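Local coordinates for protein FimX (Pseudomonas aeruginosa PAO1, PDB 3HV8) that binds C2E through its EAL domain, a barrel-like fold of mixed strands ringed by helices, at residues Q38-R44 with A244-Y250; S47-V53 with Q104-H110. One frame throughout, in Å; residues are numbered along the deposited sequence.

Interaction 1 of 2, residues Q38-R44 with A244-Y250. With C2E (9,9'-[(2R,3R,3aS,5S,7aR,9R,10R,10aS,12S,14aR)-3,5,10,12-tetrahydroxy-5,12-dioxidooctahydro-2H,7H-difuro[3,2-d:3',2'-j][1,3,7,9,2,8]tetraoxadiphosphacyclododecine-2,9-diyl]bis(2-amino-1,9-dihydro-6H-purin-6-one)), chain B.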
loop_
_atom_site.group_PDB
_atom_site.type_symbol
_atom_site.label_atom_id
_atom_site.label_comp_id
_atom_site.label_asym_id
_atom_site.label_seq_id
_atom_site.Cartn_x
_atom_site.Cartn_y
_atom_site.Cartn_z
ATOM N N GLN A 38 8.575 -1.411 -4.759
ATOM C CA GLN A 38 9.042 -0.035 -4.861
ATOM C C GLN A 38 9.417 0.481 -3.485
ATOM O O GLN A 38 8.572 0.551 -2.593
ATOM C CB GLN A 38 7.991 0.869 -5.515
ATOM C CG GLN A 38 8.509 2.296 -5.697
ATOM C CD GLN A 38 7.554 3.200 -6.428
ATOM O OE1 GLN A 38 6.346 2.950 -6.491
ATOM N NE2 GLN A 38 8.091 4.275 -7.003
ATOM N N PRO A 39 10.684 0.863 -3.301
ATOM C CA PRO A 39 11.131 1.221 -1.951
ATOM C C PRO A 39 10.444 2.475 -1.435
ATOM O O PRO A 39 10.097 3.383 -2.203
ATOM C CB PRO A 39 12.645 1.449 -2.123
ATOM C CG PRO A 39 12.786 1.812 -3.571
ATOM C CD PRO A 39 11.775 0.944 -4.291
ATOM N N VAL A 40 10.224 2.489 -0.120
ATOM C CA VAL A 40 9.677 3.629 0.599
ATOM C C VAL A 40 10.793 4.102 1.527
ATOM O O VAL A 40 11.291 3.341 2.357
ATOM C CB VAL A 40 8.391 3.228 1.395
ATOM C CG1 VAL A 40 7.855 4.388 2.202
ATOM C CG2 VAL A 40 7.307 2.708 0.428
ATOM N N ILE A 41 11.184 5.360 1.370
ATOM C CA ILE A 41 12.405 5.874 1.981
ATOM C C ILE A 41 12.107 6.693 3.246
ATOM O O ILE A 41 11.273 7.597 3.216
ATOM C CB ILE A 41 13.186 6.717 0.928
ATOM C CG1 ILE A 41 13.973 5.797 -0.017
ATOM C CG2 ILE A 41 14.150 7.665 1.602
ATOM C CD1 ILE A 41 13.117 4.974 -0.952
ATOM N N SER A 42 12.792 6.363 4.346
ATOM C CA SER A 42 12.691 7.119 5.605
ATOM C C SER A 42 13.523 8.388 5.521
ATOM O O SER A 42 14.694 8.335 5.121
ATOM C CB SER A 42 13.186 6.282 6.801
ATOM O OG SER A 42 13.315 7.080 7.978
ATOM N N LEU A 43 12.933 9.509 5.913
ATOM C CA LEU A 43 13.664 10.772 5.997
ATOM C C LEU A 43 14.123 11.091 7.418
ATOM O O LEU A 43 14.858 12.054 7.616
ATOM C CB LEU A 43 12.821 11.926 5.463
ATOM C CG LEU A 43 12.500 11.845 3.964
ATOM C CD1 LEU A 43 11.786 13.098 3.517
ATOM C CD2 LEU A 43 13.804 11.631 3.164
ATOM N N ARG A 44 13.703 10.298 8.402
ATOM C CA ARG A 44 13.906 10.697 9.800
ATOM C C ARG A 44 14.735 9.725 10.623
ATOM O O ARG A 44 14.788 9.839 11.846
ATOM C CB ARG A 44 12.559 10.936 10.485
ATOM C CG ARG A 44 11.631 11.846 9.697
ATOM C CD ARG A 44 12.256 13.226 9.399
ATOM N NE ARG A 44 11.539 13.903 8.315
ATOM C CZ ARG A 44 11.955 14.998 7.685
ATOM N NH1 ARG A 44 11.224 15.516 6.697
ATOM N NH2 ARG A 44 13.101 15.575 8.035
ATOM N N ALA A 244 7.812 15.497 5.944
ATOM C CA ALA A 244 7.347 14.147 5.584
ATOM C C ALA A 244 8.218 13.078 6.247
ATOM O O ALA A 244 9.457 13.177 6.224
ATOM C CB ALA A 244 7.392 13.972 4.083
ATOM N N THR A 245 7.612 12.034 6.817
ATOM C CA THR A 245 8.443 10.993 7.430
ATOM C C THR A 245 9.030 9.997 6.422
ATOM O O THR A 245 10.106 9.441 6.663
ATOM C CB THR A 245 7.778 10.251 8.615
ATOM O OG1 THR A 245 6.405 10.045 8.327
ATOM C CG2 THR A 245 7.879 11.087 9.886
ATOM N N TYR A 246 8.319 9.783 5.309
ATOM C CA TYR A 246 8.759 8.899 4.247
ATOM C C TYR A 246 8.376 9.470 2.899
ATOM O O TYR A 246 7.383 10.200 2.778
ATOM C CB TYR A 246 8.085 7.512 4.327
ATOM C CG TYR A 246 8.286 6.747 5.609
ATOM C CD1 TYR A 246 9.287 5.794 5.721
ATOM C CD2 TYR A 246 7.427 6.935 6.690
ATOM C CE1 TYR A 246 9.470 5.079 6.903
ATOM C CE2 TYR A 246 7.609 6.235 7.867
ATOM C CZ TYR A 246 8.615 5.297 7.957
ATOM O OH TYR A 246 8.792 4.579 9.127
ATOM N N ILE A 247 9.177 9.118 1.894
ATOM C CA ILE A 247 8.867 9.459 0.515
ATOM C C ILE A 247 9.037 8.262 -0.424
ATOM O O ILE A 247 9.681 7.261 -0.091
ATOM C CB ILE A 247 9.714 10.667 0.027
ATOM C CG1 ILE A 247 11.204 10.349 0.155
ATOM C CG2 ILE A 247 9.306 11.942 0.772
ATOM C CD1 ILE A 247 12.108 11.446 -0.444
ATOM N N GLN A 248 8.426 8.369 -1.599
ATOM C CA GLN A 248 8.463 7.326 -2.599
ATOM C C GLN A 248 8.288 7.993 -3.961
ATOM O O GLN A 248 7.623 9.033 -4.068
ATOM C CB GLN A 248 7.310 6.345 -2.357
ATOM C CG GLN A 248 7.400 5.069 -3.167
ATOM C CD GLN A 248 6.087 4.316 -3.166
ATOM O OE1 GLN A 248 5.028 4.900 -3.372
ATOM N NE2 GLN A 248 6.157 3.018 -2.948
ATOM N N GLY A 249 8.874 7.391 -4.992
ATOM C CA GLY A 249 8.674 7.896 -6.339
ATOM C C GLY A 249 9.718 7.414 -7.311
ATOM O O GLY A 249 10.731 6.832 -6.921
ATOM N N TYR A 250 9.447 7.632 -8.593
ATOM C CA TYR A 250 10.398 7.288 -9.640
ATOM C C TYR A 250 11.779 7.913 -9.409
ATOM O O TYR A 250 12.795 7.326 -9.777
ATOM C CB TYR A 250 9.858 7.711 -11.015
ATOM C CG TYR A 250 8.664 6.934 -11.521
ATOM C CD1 TYR A 250 7.752 7.522 -12.393
ATOM C CD2 TYR A 250 8.444 5.613 -11.140
ATOM C CE1 TYR A 250 6.652 6.815 -12.865
ATOM C CE2 TYR A 250 7.348 4.904 -11.610
ATOM C CZ TYR A 250 6.459 5.506 -12.474
ATOM O OH TYR A 250 5.367 4.800 -12.939
HETATM P P1 C2E B . -1.658 3.204 -6.228
HETATM O O2P C2E B . -1.777 3.918 -4.803
HETATM O O1P C2E B . -2.019 4.222 -7.234
HETATM O "O5'" C2E B . -0.177 2.778 -6.634
HETATM C "C5'" C2E B . 0.686 3.801 -7.168
HETATM C "C4'" C2E B . 0.739 3.824 -8.711
HETATM O "O4'" C2E B . 1.689 4.836 -9.124
HETATM C "C3'" C2E B . 1.356 2.494 -9.122
HETATM O "O3'" C2E B . 0.746 2.046 -10.341
HETATM C "C2'" C2E B . 2.864 2.803 -9.278
HETATM O "O2'" C2E B . 3.518 1.980 -10.226
HETATM C "C1'" C2E B . 2.809 4.249 -9.770
HETATM N N9 C2E B . 3.990 5.044 -9.468
HETATM C C8 C2E B . 4.967 4.768 -8.541
HETATM N N7 C2E B . 5.771 5.800 -8.429
HETATM C C5 C2E B . 5.356 6.771 -9.294
HETATM C C6 C2E B . 5.831 8.065 -9.608
HETATM O O6 C2E B . 6.791 8.583 -9.034
HETATM N N1 C2E B . 5.162 8.739 -10.554
HETATM C C2 C2E B . 4.080 8.212 -11.188
HETATM N N2 C2E B . 3.445 8.965 -12.141
HETATM N N3 C2E B . 3.628 7.012 -10.907
HETATM C C4 C2E B . 4.237 6.285 -9.969
HETATM P P11 C2E B . 0.317 0.496 -10.415
HETATM O O21 C2E B . -0.250 0.229 -11.858
HETATM O O11 C2E B . 1.428 -0.383 -9.998
HETATM O O5A C2E B . -0.821 0.350 -9.320
HETATM C C5A C2E B . -2.035 1.096 -9.477
HETATM C C4A C2E B . -3.056 0.689 -8.418
HETATM O O4A C2E B . -3.362 -0.706 -8.568
HETATM C C3A C2E B . -2.572 0.831 -6.974
HETATM O O3A C2E B . -2.797 2.130 -6.443
HETATM C C2A C2E B . -3.523 -0.132 -6.260
HETATM O O2A C2E B . -4.825 0.463 -6.123
HETATM C C1A C2E B . -3.671 -1.248 -7.300
HETATM N N91 C2E B . -2.713 -2.304 -6.995
HETATM C C81 C2E B . -1.423 -2.438 -7.426
HETATM N N71 C2E B . -0.928 -3.531 -6.916
HETATM C C51 C2E B . -1.889 -4.185 -6.196
HETATM C C61 C2E B . -1.965 -5.391 -5.470
HETATM O O61 C2E B . -0.987 -6.119 -5.262
HETATM N N11 C2E B . -3.170 -5.668 -4.906
HETATM C C21 C2E B . -4.260 -4.849 -5.027
HETATM N N21 C2E B . -5.422 -5.183 -4.392
HETATM N N31 C2E B . -4.199 -3.715 -5.674
HETATM C C41 C2E B . -3.043 -3.391 -6.266
HETATM O O HOH W 1 10.535 4.972 -4.519
HETATM O O HOH W 2 11.153 8.193 8.896
#
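Ile-41 and Ile-247 face each other as an antiparallel hydrogen-bonded pair, and the backbone ladder here, with the Leu-43 and Ile-247 side chains, forms the close part of the contact. Ile-41 N gives a nearly straight bond of 2.8 Å to Ile-247 O, and Ile-247 N returns one to Ile-41 O; a third runs from Leu-43 N to Thr-245 O. Beside this ladder Leu-43 CD1 lies 3.9 Å from Ile-247 CG2, their branched chains crossing at about a right angle, with Leu-236 and Leu-239 of helix 233-242 also against Ile-247. Bulky branched apolar residues suit this layer between sheet and helix. The other face carries Ser-42 and Tyr-246. Val-40 has CG1 anti to the backbone N (chi1 177°), which sets Val-40 CG1 3.8 Å from Tyr-246 CB. The pairing joins strand 33-42 to the short strand 246-247, which in turn runs parallel to strand 224-227, so it closes the barrel of the EAL domain. Toward the C2E pocket, Gln-38 and Gln-248 stack their amides with planes 22° apart; Gln-248 NE2 makes a weak bond to Gln-38 O, and its stronger partner is Glu-52. The extended chain of Gln-38 carries NE2 to 3.1 Å from C2E N7, while Tyr-250 N donates to C2E O6 at 2.9 Å and the Tyr-250 ring lays one face over the base, centred on C6. At Gly-249 a side chain would jam against the preceding carbonyl O, so glycine allows this extended path to Tyr-250 N. The far end is looser and more exposed. There Arg-44, bent at chi2 (-57°), brings NE and NH1 side-on to Ala-244 O, each at 3.0 Å and from the same face of the carbonyl; Trp-240 supplies a further acceptor and a cation-pi partner. Water 2 links Ser-42 OG, also bonded to Asp-46 N, to Thr-245 O.

Interaction 2 of 2, residues S47-V53 with Q104-H110. With C2E (9,9'-[(2R,3R,3aS,5S,7aR,9R,10R,10aS,12S,14aR)-3,5,10,12-tetrahydroxy-5,12-dioxidooctahydro-2H,7H-difuro[3,2-d:3',2'-j][1,3,7,9,2,8]tetraoxadiphosphacyclododecine-2,9-diyl]bis(2-amino-1,9-dihydro-6H-purin-6-one)), chain B.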
loop_
_atom_site.group_PDB
_atom_site.type_symbol
_atom_site.label_atom_id
_atom_site.label_comp_id
_atom_site.label_asym_id
_atom_site.label_seq_id
_atom_site.Cartn_x
_atom_site.Cartn_y
_atom_site.Cartn_z
ATOM N N SER A 47 15.319 2.561 10.449
ATOM C CA SER A 47 16.220 1.567 9.869
ATOM C C SER A 47 15.543 0.471 9.045
ATOM O O SER A 47 16.224 -0.352 8.438
ATOM C CB SER A 47 17.097 0.937 10.957
ATOM O OG SER A 47 16.316 0.198 11.874
ATOM N N HIS A 48 14.215 0.446 9.011
ATOM C CA HIS A 48 13.519 -0.566 8.225
ATOM C C HIS A 48 13.783 -0.392 6.732
ATOM O O HIS A 48 13.905 0.726 6.241
ATOM C CB HIS A 48 12.006 -0.481 8.458
ATOM C CG HIS A 48 11.566 -0.879 9.833
ATOM N ND1 HIS A 48 11.391 0.032 10.856
ATOM C CD2 HIS A 48 11.242 -2.090 10.347
ATOM C CE1 HIS A 48 10.986 -0.604 11.941
ATOM N NE2 HIS A 48 10.888 -1.891 11.659
ATOM N N GLU A 49 13.856 -1.511 6.015
ATOM C CA GLU A 49 13.908 -1.489 4.559
ATOM C C GLU A 49 12.499 -1.725 4.030
ATOM O O GLU A 49 12.055 -2.866 3.835
ATOM C CB GLU A 49 14.880 -2.555 4.053
ATOM C CG GLU A 49 16.229 -2.445 4.742
ATOM C CD GLU A 49 17.333 -3.219 4.061
ATOM O OE1 GLU A 49 17.032 -4.043 3.174
ATOM O OE2 GLU A 49 18.509 -2.996 4.423
ATOM N N ASN A 50 11.782 -0.632 3.825
ATOM C CA ASN A 50 10.375 -0.718 3.446
ATOM C C ASN A 50 10.208 -0.799 1.933
ATOM O O ASN A 50 10.840 -0.025 1.199
ATOM C CB ASN A 50 9.601 0.506 3.960
ATOM C CG ASN A 50 9.639 0.653 5.487
ATOM O OD1 ASN A 50 10.213 1.596 6.016
ATOM N ND2 ASN A 50 9.023 -0.273 6.177
ATOM N N TYR A 51 9.344 -1.702 1.458
ATOM C CA TYR A 51 8.933 -1.695 0.053
ATOM C C TYR A 51 7.429 -1.826 -0.069
ATOM O O TYR A 51 6.789 -2.551 0.716
ATOM C CB TYR A 51 9.508 -2.892 -0.699
ATOM C CG TYR A 51 11.005 -2.924 -0.886
ATOM C CD1 TYR A 51 11.588 -2.459 -2.063
ATOM C CD2 TYR A 51 11.826 -3.465 0.084
ATOM C CE1 TYR A 51 12.957 -2.517 -2.254
ATOM C CE2 TYR A 51 13.195 -3.538 -0.100
ATOM C CZ TYR A 51 13.750 -3.054 -1.273
ATOM O OH TYR A 51 15.119 -3.130 -1.458
ATOM N N GLU A 52 6.864 -1.151 -1.058
ATOM C CA GLU A 52 5.492 -1.402 -1.476
ATOM C C GLU A 52 5.465 -2.496 -2.519
ATOM O O GLU A 52 6.278 -2.505 -3.453
ATOM C CB GLU A 52 4.869 -0.130 -2.055
ATOM C CG GLU A 52 3.423 -0.311 -2.472
ATOM C CD GLU A 52 2.838 0.938 -3.083
ATOM O OE1 GLU A 52 3.604 1.862 -3.453
ATOM O OE2 GLU A 52 1.593 1.018 -3.168
ATOM N N VAL A 53 4.534 -3.423 -2.349
ATOM C CA VAL A 53 4.285 -4.491 -3.309
ATOM C C VAL A 53 3.245 -4.032 -4.349
ATOM O O VAL A 53 2.191 -3.494 -3.998
ATOM C CB VAL A 53 3.769 -5.746 -2.587
ATOM C CG1 VAL A 53 3.420 -6.843 -3.577
ATOM C CG2 VAL A 53 4.820 -6.241 -1.567
ATOM N N GLN A 104 15.947 -5.979 7.529
ATOM C CA GLN A 104 14.826 -5.475 8.319
ATOM C C GLN A 104 13.682 -5.042 7.387
ATOM O O GLN A 104 13.216 -3.899 7.436
ATOM C CB GLN A 104 15.277 -4.318 9.213
ATOM C CG GLN A 104 14.477 -4.201 10.501
ATOM C CD GLN A 104 14.831 -2.972 11.320
ATOM O OE1 GLN A 104 14.238 -2.726 12.369
ATOM N NE2 GLN A 104 15.795 -2.193 10.845
ATOM N N THR A 105 13.236 -5.973 6.550
ATOM C CA THR A 105 12.281 -5.686 5.487
ATOM C C THR A 105 10.857 -5.603 6.013
ATOM O O THR A 105 10.434 -6.432 6.812
ATOM C CB THR A 105 12.302 -6.787 4.401
ATOM O OG1 THR A 105 13.654 -7.137 4.078
ATOM C CG2 THR A 105 11.580 -6.322 3.138
ATOM N N LYS A 106 10.123 -4.602 5.540
ATOM C CA LYS A 106 8.693 -4.487 5.804
ATOM C C LYS A 106 8.013 -4.280 4.458
ATOM O O LYS A 106 8.509 -3.515 3.630
ATOM C CB LYS A 106 8.454 -3.295 6.728
ATOM C CG LYS A 106 7.022 -3.063 7.117
ATOM C CD LYS A 106 6.902 -1.932 8.142
ATOM C CE LYS A 106 7.476 -2.329 9.489
ATOM N NZ LYS A 106 6.950 -1.455 10.593
ATOM N N LEU A 107 6.896 -4.964 4.225
ATOM C CA LEU A 107 6.176 -4.844 2.950
ATOM C C LEU A 107 4.815 -4.203 3.140
ATOM O O LEU A 107 4.074 -4.574 4.056
ATOM C CB LEU A 107 5.993 -6.207 2.290
ATOM C CG LEU A 107 7.259 -6.924 1.821
ATOM C CD1 LEU A 107 6.872 -8.230 1.127
ATOM C CD2 LEU A 107 8.085 -6.017 0.884
ATOM N N PHE A 108 4.507 -3.247 2.268
ATOM C CA PHE A 108 3.201 -2.596 2.201
ATOM C C PHE A 108 2.390 -3.286 1.119
ATOM O O PHE A 108 2.806 -3.313 -0.056
ATOM C CB PHE A 108 3.367 -1.109 1.858
ATOM C CG PHE A 108 3.914 -0.272 2.992
ATOM C CD1 PHE A 108 3.107 0.684 3.604
ATOM C CD2 PHE A 108 5.213 -0.430 3.433
ATOM C CE1 PHE A 108 3.594 1.466 4.644
ATOM C CE2 PHE A 108 5.703 0.343 4.476
ATOM C CZ PHE A 108 4.886 1.298 5.079
ATOM N N VAL A 109 1.259 -3.877 1.506
ATOM C CA VAL A 109 0.490 -4.730 0.611
ATOM C C VAL A 109 -0.927 -4.201 0.486
ATOM O O VAL A 109 -1.612 -3.991 1.494
ATOM C CB VAL A 109 0.456 -6.182 1.150
ATOM C CG1 VAL A 109 -0.457 -7.070 0.296
ATOM C CG2 VAL A 109 1.867 -6.750 1.241
ATOM N N HIS A 110 -1.383 -3.993 -0.743
ATOM C CA HIS A 110 -2.722 -3.492 -1.008
ATOM C C HIS A 110 -3.805 -4.517 -0.700
ATOM O O HIS A 110 -3.609 -5.730 -0.893
ATOM C CB HIS A 110 -2.852 -3.125 -2.486
ATOM C CG HIS A 110 -2.097 -1.898 -2.884
ATOM N ND1 HIS A 110 -2.533 -0.624 -2.577
ATOM C CD2 HIS A 110 -0.951 -1.745 -3.583
ATOM C CE1 HIS A 110 -1.682 0.256 -3.073
ATOM N NE2 HIS A 110 -0.710 -0.398 -3.684
HETATM P P1 C2E B . -1.658 3.204 -6.228
HETATM O O2P C2E B . -1.777 3.918 -4.803
HETATM O O1P C2E B . -2.019 4.222 -7.234
HETATM O "O5'" C2E B . -0.177 2.778 -6.634
HETATM C "C5'" C2E B . 0.686 3.801 -7.168
HETATM C "C4'" C2E B . 0.739 3.824 -8.711
HETATM O "O4'" C2E B . 1.689 4.836 -9.124
HETATM C "C3'" C2E B . 1.356 2.494 -9.122
HETATM O "O3'" C2E B . 0.746 2.046 -10.341
HETATM C "C2'" C2E B . 2.864 2.803 -9.278
HETATM O "O2'" C2E B . 3.518 1.980 -10.226
HETATM C "C1'" C2E B . 2.809 4.249 -9.770
HETATM N N9 C2E B . 3.990 5.044 -9.468
HETATM C C8 C2E B . 4.967 4.768 -8.541
HETATM N N7 C2E B . 5.771 5.800 -8.429
HETATM C C5 C2E B . 5.356 6.771 -9.294
HETATM C C6 C2E B . 5.831 8.065 -9.608
HETATM O O6 C2E B . 6.791 8.583 -9.034
HETATM N N1 C2E B . 5.162 8.739 -10.554
HETATM C C2 C2E B . 4.080 8.212 -11.188
HETATM N N2 C2E B . 3.445 8.965 -12.141
HETATM N N3 C2E B . 3.628 7.012 -10.907
HETATM C C4 C2E B . 4.237 6.285 -9.969
HETATM P P11 C2E B . 0.317 0.496 -10.415
HETATM O O21 C2E B . -0.250 0.229 -11.858
HETATM O O11 C2E B . 1.428 -0.383 -9.998
HETATM O O5A C2E B . -0.821 0.350 -9.320
HETATM C C5A C2E B . -2.035 1.096 -9.477
HETATM C C4A C2E B . -3.056 0.689 -8.418
HETATM O O4A C2E B . -3.362 -0.706 -8.568
HETATM C C3A C2E B . -2.572 0.831 -6.974
HETATM O O3A C2E B . -2.797 2.130 -6.443
HETATM C C2A C2E B . -3.523 -0.132 -6.260
HETATM O O2A C2E B . -4.825 0.463 -6.123
HETATM C C1A C2E B . -3.671 -1.248 -7.300
HETATM N N91 C2E B . -2.713 -2.304 -6.995
HETATM C C81 C2E B . -1.423 -2.438 -7.426
HETATM N N71 C2E B . -0.928 -3.531 -6.916
HETATM C C51 C2E B . -1.889 -4.185 -6.196
HETATM C C61 C2E B . -1.965 -5.391 -5.470
HETATM O O61 C2E B . -0.987 -6.119 -5.262
HETATM N N11 C2E B . -3.170 -5.668 -4.906
HETATM C C21 C2E B . -4.260 -4.849 -5.027
HETATM N N21 C2E B . -5.422 -5.183 -4.392
HETATM N N31 C2E B . -4.199 -3.715 -5.674
HETATM C C41 C2E B . -3.043 -3.391 -6.266
HETATM O O HOH W 3 18.303 -4.471 7.145
HETATM O O HOH W 4 15.108 -5.936 2.211
HETATM O O HOH W 5 0.175 -5.012 -2.921
#
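Glu-52 OE2 takes a weak bond from His-110 NE2 at 2.8 Å, and C2E C2A lies over one face of the His-110 ring, above its centre. Glu-52 reaches this far because CG stands anti to its backbone N (chi1 -178°) and the chain runs straight on; this extended chain lets the buried carboxylate reach partners on several strands, Gln-142 at OE2 and Lys-193, in a salt bridge, at OE1. Water 5 joins Val-53 O, His-110 N and C2E O61. Behind this polar end, Val-53 CG2 packs 3.9 Å from Leu-107 CD1, both residues apolar bulk against helix 80-96, and Tyr-51 CB lies 3.8 Å from Leu-107 CD2. Across the sheet, Asn-50 ND2 meets the edge of the Phe-108 ring in its plane; buried here, it has no polar partner. At the outer end the His-48 ring has Gln-104 OE1 over one face; over the other, Lys-106 CE makes a CH-pi contact, 4.2 Å from the ring centroid. Gln-104 NE2 bonds Ser-47 OG at 2.7 Å. His-48 is steadied by Asp-46, and Lys-106 by Gln-168. Five backbone bonds, from Glu-49 N to Val-53 N, fix the register of two neighbouring parallel strands in the barrel of an EAL domain.

Overall arrangement
Both interactions belong to one sheet and meet where strands 33-42 and 49-58 pair: strand 33-42 of interaction 1 runs antiparallel to strand 49-58 of interaction 2, Gln-38 O facing Glu-52 N at 2.9 Å. Glu-52 is shared by the two through its side chain as well. Interaction 2 is the more buried, its centre about 9 Å from the centre of the chain against about 13 Å for interaction 1, which is only partly buried. Their chemistry differs accordingly: antiparallel pairing with an arginine at a surface turn in one, parallel pairing with a buried carboxylate in the other. Each touches C2E, Gln-38 and Tyr-250 at one base, His-110 at the other half.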